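Putative aminomethyltransferase (Leptospirillum rubarum, PDB 3TTG) probably binds folate as a YgfZ-like relative of the glycine cleavage T-protein, and may help maintain iron-sulfur proteins rather than transfer aminomethyl groups. Local coordinates at residues 163-175 against 185-197. Numbering follows the deposited sequence.
Sequences RMLKNGGYVLIHP and GLQADLFIPIDQF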
ATOM      1  N   ARG A 163      10.437 -13.453   4.562  1.00 38.48           N
ATOM      2  CA  ARG A 163      11.587 -14.363   4.607  1.00 41.02           C
ATOM      3  C   ARG A 163      12.886 -13.616   4.840  1.00 46.84           C
ATOM      4  O   ARG A 163      13.059 -12.539   4.268  1.00 41.28           O
ATOM      5  CB  ARG A 163      11.724 -15.113   3.268  1.00 43.44           C
ATOM      6  CG  ARG A 163      10.442 -15.500   2.492  1.00 67.11           C
ATOM      7  CD  ARG A 163      10.013 -16.951   2.656  1.00 81.03           C
ATOM      8  NE  ARG A 163      11.050 -17.877   2.179  1.00102.23           N
ATOM      9  CZ  ARG A 163      10.990 -19.206   2.252  1.00119.00           C
ATOM     10  NH1 ARG A 163      11.997 -19.947   1.804  1.00110.17           N
ATOM     11  NH2 ARG A 163       9.918 -19.807   2.765  1.00103.02           N
HETATM   12  N   MSE A 164      13.829 -14.211   5.609  1.00 47.18           N
HETATM   13  CA  MSE A 164      15.173 -13.653   5.715  1.00 49.46           C
HETATM   14  C   MSE A 164      16.004 -14.353   4.659  1.00 49.66           C
HETATM   15  O   MSE A 164      15.827 -15.543   4.438  1.00 48.94           O
HETATM   16  CB  MSE A 164      15.777 -13.811   7.105  1.00 54.25           C
HETATM   17  CG  MSE A 164      17.025 -12.939   7.297  1.00 64.07           C
HETATM   18 SE   MSE A 164      17.748 -13.046   9.082  0.61 75.33          SE
HETATM   19  CE  MSE A 164      19.318 -11.959   8.766  1.00 73.34           C
ATOM     20  N   LEU A 165      16.767 -13.594   3.887  1.00 45.05           N
ATOM     21  CA  LEU A 165      17.626 -14.134   2.838  1.00 44.88           C
ATOM     22  C   LEU A 165      18.906 -14.715   3.524  1.00 49.47           C
ATOM     23  O   LEU A 165      19.329 -14.218   4.576  1.00 46.35           O
ATOM     24  CB  LEU A 165      17.964 -13.049   1.795  1.00 43.74           C
ATOM     25  CG  LEU A 165      16.793 -12.510   1.016  1.00 46.89           C
ATOM     26  CD1 LEU A 165      17.163 -11.265   0.231  1.00 45.56           C
ATOM     27  CD2 LEU A 165      16.219 -13.578   0.106  1.00 52.80           C
ATOM     28  N   LYS A 166      19.477 -15.766   2.966  1.00 51.01           N
ATOM     29  CA  LYS A 166      20.632 -16.430   3.628  1.00 54.91           C
ATOM     30  C   LYS A 166      21.848 -15.485   3.741  1.00 62.65           C
ATOM     31  O   LYS A 166      22.597 -15.518   4.721  1.00 62.80           O
ATOM     32  CB  LYS A 166      21.008 -17.757   2.939  1.00 59.78           C
ATOM     33  CG  LYS A 166      21.421 -17.701   1.479  1.00 75.67           C
ATOM     34  CD  LYS A 166      22.083 -19.029   1.033  1.00 93.37           C
ATOM     35  CE  LYS A 166      21.188 -20.256   1.142  1.00 98.58           C
ATOM     36  NZ  LYS A 166      21.839 -21.464   0.559  1.00110.17           N
ATOM     37  N   ASN A 167      21.967 -14.598   2.768  1.00 61.84           N
ATOM     38  CA  ASN A 167      23.002 -13.565   2.690  1.00 62.25           C
ATOM     39  C   ASN A 167      22.729 -12.333   3.595  1.00 61.18           C
ATOM     40  O   ASN A 167      23.582 -11.457   3.693  1.00 61.53           O
ATOM     41  CB  ASN A 167      23.102 -13.096   1.222  1.00 66.89           C
ATOM     42  CG  ASN A 167      21.755 -12.778   0.576  1.00 82.97           C
ATOM     43  OD1 ASN A 167      21.116 -13.690  -0.020  1.00 71.79           O
ATOM     44  ND2 ASN A 167      21.238 -11.533   0.785  1.00 61.66           N
ATOM     45  N   GLY A 168      21.568 -12.264   4.234  1.00 51.76           N
ATOM     46  CA  GLY A 168      21.175 -11.109   5.029  1.00 49.19           C
ATOM     47  C   GLY A 168      20.122 -10.384   4.212  1.00 47.69           C
ATOM     48  O   GLY A 168      20.063 -10.514   2.988  1.00 47.34           O
ATOM     49  N   GLY A 169      19.304  -9.620   4.856  1.00 43.35           N
ATOM     50  CA  GLY A 169      18.233  -8.950   4.122  1.00 43.18           C
ATOM     51  C   GLY A 169      16.945  -9.750   4.133  1.00 42.35           C
ATOM     52  O   GLY A 169      16.877 -10.834   4.708  1.00 39.07           O
ATOM     53  N   TYR A 170      15.904  -9.193   3.559  1.00 34.81           N
ATOM     54  CA  TYR A 170      14.564  -9.765   3.713  1.00 33.25           C
ATOM     55  C   TYR A 170      13.741  -9.661   2.457  1.00 35.75           C
ATOM     56  O   TYR A 170      13.914  -8.730   1.668  1.00 34.34           O
ATOM     57  CB  TYR A 170      13.783  -9.015   4.847  1.00 33.97           C
ATOM     58  CG  TYR A 170      14.467  -8.990   6.189  1.00 37.11           C
ATOM     59  CD1 TYR A 170      14.275 -10.017   7.108  1.00 42.29           C
ATOM     60  CD2 TYR A 170      15.405  -8.012   6.498  1.00 37.58           C
ATOM     61  CE1 TYR A 170      14.955 -10.042   8.322  1.00 45.03           C
ATOM     62  CE2 TYR A 170      16.109  -8.040   7.705  1.00 40.14           C
ATOM     63  CZ  TYR A 170      15.899  -9.072   8.603  1.00 53.15           C
ATOM     64  OH  TYR A 170      16.581  -9.134   9.796  1.00 63.54           O
ATOM     65  N   VAL A 171      12.751 -10.531   2.332  1.00 33.36           N
ATOM     66  CA  VAL A 171      11.803 -10.412   1.233  1.00 33.50           C
ATOM     67  C   VAL A 171      10.416 -10.406   1.818  1.00 34.03           C
ATOM     68  O   VAL A 171      10.062 -11.300   2.588  1.00 34.89           O
ATOM     69  CB  VAL A 171      11.926 -11.498   0.139  1.00 39.98           C
ATOM     70  CG1 VAL A 171      10.987 -11.191  -1.031  1.00 39.80           C
ATOM     71  CG2 VAL A 171      13.344 -11.590  -0.365  1.00 42.12           C
ATOM     72  N   LEU A 172       9.629  -9.437   1.413  1.00 31.25           N
ATOM     73  CA  LEU A 172       8.219  -9.306   1.733  1.00 31.70           C
ATOM     74  C   LEU A 172       7.435  -9.642   0.476  1.00 35.12           C
ATOM     75  O   LEU A 172       7.576  -8.907  -0.534  1.00 32.60           O
ATOM     76  CB  LEU A 172       7.840  -7.882   2.162  1.00 31.30           C
ATOM     77  CG  LEU A 172       8.331  -7.308   3.521  1.00 34.87           C
ATOM     78  CD1 LEU A 172       9.844  -7.378   3.643  1.00 34.91           C
ATOM     79  CD2 LEU A 172       7.900  -5.861   3.669  1.00 32.88           C
ATOM     80  N   ILE A 173       6.558 -10.644   0.529  1.00 31.95           N
ATOM     81  CA  ILE A 173       5.644 -10.903  -0.581  1.00 34.32           C
ATOM     82  C   ILE A 173       4.302 -10.517  -0.056  1.00 33.11           C
ATOM     83  O   ILE A 173       3.822 -11.133   0.892  1.00 30.89           O
ATOM     84  CB  ILE A 173       5.641 -12.307  -1.171  1.00 39.26           C
ATOM     85  CG1 ILE A 173       7.034 -12.858  -1.461  1.00 42.68           C
ATOM     86  CG2 ILE A 173       4.759 -12.343  -2.419  1.00 39.81           C
ATOM     87  CD1 ILE A 173       7.815 -12.138  -2.343  1.00 59.22           C
ATOM     88  N   HIS A 174       3.705  -9.506  -0.636  1.00 27.95           N
ATOM     89  CA  HIS A 174       2.419  -9.019  -0.149  1.00 28.28           C
ATOM     90  C   HIS A 174       1.321 -10.071  -0.319  1.00 31.18           C
ATOM     91  O   HIS A 174       1.354 -10.894  -1.256  1.00 29.88           O
ATOM     92  CB  HIS A 174       1.969  -7.761  -0.935  1.00 29.24           C
ATOM     93  CG  HIS A 174       2.787  -6.517  -0.777  1.00 32.50           C
ATOM     94  ND1 HIS A 174       2.254  -5.278  -1.055  1.00 34.57           N
ATOM     95  CD2 HIS A 174       4.099  -6.360  -0.480  1.00 35.64           C
ATOM     96  CE1 HIS A 174       3.253  -4.410  -0.925  1.00 32.99           C
ATOM     97  NE2 HIS A 174       4.368  -5.014  -0.562  1.00 33.69           N
ATOM     98  N   PRO A 175       0.236  -9.955   0.440  1.00 32.69           N
ATOM     99  CA  PRO A 175      -0.971 -10.736   0.082  1.00 33.09           C
ATOM    100  C   PRO A 175      -1.447 -10.319  -1.296  1.00 35.26           C
ATOM    101  O   PRO A 175      -1.281  -9.149  -1.689  1.00 32.58           O
ATOM    102  CB  PRO A 175      -1.996 -10.354   1.157  1.00 35.36           C
ATOM    103  CG  PRO A 175      -1.450  -9.233   1.863  1.00 38.39           C
ATOM    104  CD  PRO A 175      -0.011  -9.054   1.575  1.00 34.47           C
ATOM    105  N   GLY A 185      -2.691  -8.693  -7.804  1.00 35.10           N
ATOM    106  CA  GLY A 185      -1.515  -9.325  -8.375  1.00 35.44           C
ATOM    107  C   GLY A 185      -0.333  -9.384  -7.433  1.00 38.16           C
ATOM    108  O   GLY A 185      -0.409  -8.926  -6.286  1.00 37.83           O
ATOM    109  N   LEU A 186       0.777  -9.951  -7.921  1.00 32.16           N
ATOM    110  CA  LEU A 186       1.956 -10.110  -7.093  1.00 31.77           C
ATOM    111  C   LEU A 186       2.754  -8.809  -6.887  1.00 32.71           C
ATOM    112  O   LEU A 186       2.973  -8.022  -7.823  1.00 30.80           O
ATOM    113  CB  LEU A 186       2.894 -11.179  -7.681  1.00 32.99           C
ATOM    114  CG  LEU A 186       2.359 -12.584  -7.551  1.00 38.15           C
ATOM    115  CD1 LEU A 186       2.983 -13.490  -8.627  1.00 42.02           C
ATOM    116  CD2 LEU A 186       2.594 -13.136  -6.143  1.00 42.09           C
ATOM    117  N   GLN A 187       3.230  -8.647  -5.665  1.00 28.62           N
ATOM    118  CA  GLN A 187       4.142  -7.530  -5.249  1.00 28.09           C
ATOM    119  C   GLN A 187       5.155  -8.035  -4.275  1.00 33.31           C
ATOM    120  O   GLN A 187       4.769  -8.651  -3.287  1.00 34.80           O
ATOM    121  CB  GLN A 187       3.412  -6.383  -4.602  1.00 28.20           C
ATOM    122  CG  GLN A 187       2.377  -5.707  -5.440  1.00 30.67           C
ATOM    123  CD  GLN A 187       1.657  -4.664  -4.637  1.00 36.51           C
ATOM    124  OE1 GLN A 187       0.622  -4.939  -3.988  1.00 33.02           O
ATOM    125  NE2 GLN A 187       2.156  -3.449  -4.674  1.00 27.51           N
ATOM    126  N   ALA A 188       6.435  -7.886  -4.578  1.00 30.20           N
ATOM    127  CA  ALA A 188       7.473  -8.275  -3.659  1.00 29.84           C
ATOM    128  C   ALA A 188       8.420  -7.118  -3.404  1.00 35.07           C
ATOM    129  O   ALA A 188       8.768  -6.371  -4.329  1.00 33.54           O
ATOM    130  CB  ALA A 188       8.249  -9.452  -4.203  1.00 32.47           C
ATOM    131  N   ASP A 189       8.797  -6.943  -2.133  1.00 30.00           N
ATOM    132  CA  ASP A 189       9.749  -5.922  -1.707  1.00 30.54           C
ATOM    133  C   ASP A 189      10.981  -6.591  -1.162  1.00 33.46           C
ATOM    134  O   ASP A 189      10.927  -7.312  -0.161  1.00 32.68           O
ATOM    135  CB  ASP A 189       9.180  -5.015  -0.667  1.00 31.81           C
ATOM    136  CG  ASP A 189       7.829  -4.420  -1.048  1.00 43.41           C
ATOM    137  OD1 ASP A 189       7.617  -4.108  -2.267  1.00 42.96           O
ATOM    138  OD2 ASP A 189       6.969  -4.338  -0.169  1.00 48.16           O
ATOM    139  N   LEU A 190      12.087  -6.302  -1.771  1.00 30.47           N
ATOM    140  CA  LEU A 190      13.355  -6.888  -1.393  1.00 32.89           C
ATOM    141  C   LEU A 190      14.176  -5.860  -0.629  1.00 33.65           C
ATOM    142  O   LEU A 190      14.461  -4.818  -1.191  1.00 31.11           O
ATOM    143  CB  LEU A 190      14.130  -7.328  -2.645  1.00 34.97           C
ATOM    144  CG  LEU A 190      13.619  -8.481  -3.491  1.00 42.88           C
ATOM    145  CD1 LEU A 190      12.254  -8.194  -4.092  1.00 45.69           C
ATOM    146  CD2 LEU A 190      14.571  -8.751  -4.659  1.00 46.00           C
ATOM    147  N   PHE A 191      14.586  -6.155   0.609  1.00 30.30           N
ATOM    148  CA  PHE A 191      15.475  -5.281   1.409  1.00 28.05           C
ATOM    149  C   PHE A 191      16.826  -5.912   1.413  1.00 32.32           C
ATOM    150  O   PHE A 191      17.040  -6.905   2.109  1.00 32.08           O
ATOM    151  CB  PHE A 191      14.899  -5.127   2.813  1.00 29.24           C
ATOM    152  CG  PHE A 191      13.662  -4.268   2.786  1.00 28.35           C
ATOM    153  CD1 PHE A 191      13.731  -2.910   3.058  1.00 31.85           C
ATOM    154  CD2 PHE A 191      12.427  -4.822   2.552  1.00 29.52           C
ATOM    155  CE1 PHE A 191      12.575  -2.122   3.048  1.00 29.51           C
ATOM    156  CE2 PHE A 191      11.292  -4.021   2.467  1.00 30.23           C
ATOM    157  CZ  PHE A 191      11.374  -2.687   2.776  1.00 27.94           C
ATOM    158  N   ILE A 192      17.716  -5.401   0.538  1.00 31.22           N
ATOM    159  CA  ILE A 192      19.026  -5.969   0.250  1.00 31.55           C
ATOM    160  C   ILE A 192      20.110  -5.286   1.072  1.00 35.97           C
ATOM    161  O   ILE A 192      20.155  -4.060   1.058  1.00 34.22           O
ATOM    162  CB  ILE A 192      19.291  -5.802  -1.276  1.00 35.21           C
ATOM    163  CG1 ILE A 192      18.130  -6.465  -2.087  1.00 35.33           C
ATOM    164  CG2 ILE A 192      20.644  -6.399  -1.658  1.00 37.94           C
ATOM    165  CD1 ILE A 192      17.912  -8.026  -1.807  1.00 46.99           C
ATOM    166  N   PRO A 193      21.020  -6.035   1.743  1.00 35.24           N
ATOM    167  CA  PRO A 193      22.097  -5.381   2.476  1.00 35.73           C
ATOM    168  C   PRO A 193      22.880  -4.438   1.564  1.00 39.26           C
ATOM    169  O   PRO A 193      23.172  -4.778   0.415  1.00 35.14           O
ATOM    170  CB  PRO A 193      22.972  -6.557   2.918  1.00 38.39           C
ATOM    171  CG  PRO A 193      22.011  -7.677   3.068  1.00 39.54           C
ATOM    172  CD  PRO A 193      21.143  -7.510   1.856  1.00 35.00           C
ATOM    173  N   ILE A 194      23.210  -3.271   2.060  1.00 37.57           N
ATOM    174  CA  ILE A 194      23.938  -2.253   1.273  1.00 37.49           C
ATOM    175  C   ILE A 194      25.106  -2.838   0.445  1.00 42.80           C
ATOM    176  O   ILE A 194      25.243  -2.525  -0.747  1.00 41.36           O
ATOM    177  CB  ILE A 194      24.505  -1.141   2.192  1.00 41.90           C
ATOM    178  CG1 ILE A 194      23.445  -0.360   2.970  1.00 41.68           C
ATOM    179  CG2 ILE A 194      25.314  -0.162   1.352  1.00 44.17           C
ATOM    180  CD1 ILE A 194      22.317   0.082   2.217  1.00 49.71           C
ATOM    181  N   ASP A 195      25.968  -3.647   1.083  1.00 40.20           N
ATOM    182  CA  ASP A 195      27.146  -4.173   0.397  1.00 41.69           C
ATOM    183  C   ASP A 195      26.803  -5.150  -0.738  1.00 44.62           C
ATOM    184  O   ASP A 195      27.677  -5.423  -1.561  1.00 45.49           O
ATOM    185  CB  ASP A 195      28.135  -4.822   1.391  1.00 44.69           C
ATOM    186  CG  ASP A 195      27.743  -6.183   1.941  1.00 59.82           C
ATOM    187  OD1 ASP A 195      28.622  -7.038   2.066  1.00 64.83           O
ATOM    188  OD2 ASP A 195      26.552  -6.383   2.250  1.00 61.58           O
ATOM    189  N   GLN A 196      25.558  -5.658  -0.815  1.00 39.46           N
ATOM    190  CA  GLN A 196      25.139  -6.594  -1.880  1.00 41.07           C
ATOM    191  C   GLN A 196      24.270  -5.940  -2.959  1.00 44.87           C
ATOM    192  O   GLN A 196      23.898  -6.605  -3.944  1.00 42.51           O
ATOM    193  CB  GLN A 196      24.338  -7.728  -1.243  1.00 41.87           C
ATOM    194  CG  GLN A 196      25.243  -8.595  -0.368  1.00 49.11           C
ATOM    195  CD  GLN A 196      24.416  -9.517   0.478  1.00 62.83           C
ATOM    196  OE1 GLN A 196      23.397 -10.022   0.025  1.00 57.57           O
ATOM    197  NE2 GLN A 196      24.811  -9.730   1.727  1.00 58.36           N
ATOM    198  N   PHE A 197      23.943  -4.646  -2.770  1.00 41.05           N
ATOM    199  CA  PHE A 197      23.045  -3.906  -3.629  1.00 39.55           C
ATOM    200  C   PHE A 197      23.473  -3.869  -5.097  1.00 44.62           C
ATOM    201  O   PHE A 197      22.645  -4.216  -5.921  1.00 42.31           O
ATOM    202  CB  PHE A 197      22.854  -2.476  -3.123  1.00 40.81           C
ATOM    203  CG  PHE A 197      21.922  -1.698  -4.019  1.00 41.18           C
ATOM    204  CD1 PHE A 197      20.571  -1.959  -4.021  1.00 43.96           C
ATOM    205  CD2 PHE A 197      22.420  -0.784  -4.942  1.00 45.21           C
ATOM    206  CE1 PHE A 197      19.701  -1.216  -4.820  1.00 46.27           C
ATOM    207  CE2 PHE A 197      21.561  -0.080  -5.769  1.00 49.24           C
ATOM    208  CZ  PHE A 197      20.199  -0.314  -5.712  1.00 45.33           C
TER
HETATM  209  O   HOH W   1       1.762 -10.271  -3.825  1.00 34.19           O
HETATM  210  O   HOH W   2      -0.355  -4.221  -1.422  1.00 35.75           O
HETATM  211  O   HOH W   3       0.057  -7.932  -3.880  1.00 29.73           O
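Tyr-170 pairs with Phe-191, and Leu-172 with Asp-189, through two backbone hydrogen bonds each, setting strand 170-173 antiparallel to strand 187-193 at 166°, and His-174 N reaches Gln-187 O to extend the ladder by one more bond. Alternation then sorts the side chains. Val-171, Ile-173, Ala-188 and Leu-190 share the face covered by helix 145-152, where Ile-173 CD1 presses on Ala-188 CB at a tight 3.3 Å. On the other face Leu-172 CD1 lies 3.8 Å from Phe-191 CD2, and the Phe-191 ring also meets that of Phe-103. These are neighbouring strands of the mixed sheet in the aminomethyltransferase folate-binding domain; strand 161-164 lies beside strand 170-173 and strand 135-141 beside strand 187-193.

The His-174 side chain is held from several directions. With CG swung beside its own backbone N (chi1 -66°), the imidazole points NE2 in its plane at Asp-189 OD2, 2.7 Å away on the syn side but 32° out of the carboxylate plane. Gln-187 CB covers one ring face in a CH-pi contact, 3.9 Å from the centroid, and water 2 links ND1 to Gln-187 OE1. A leucine in place of His-174 would probably leave Asp-189 OD2 without its ring N-H partner and water 2 without its ND1 link.

At the far end, Gln-196 reaches the type I turn from Leu-165 to Gly-168, its NE2 donating to Asn-167 O at 2.9 Å from above the carbonyl plane. Pro-193 CD packs 3.4 Å from Gly-168 O, and a side chain on Gly-169 would collide with Phe-191 O and the proline ring.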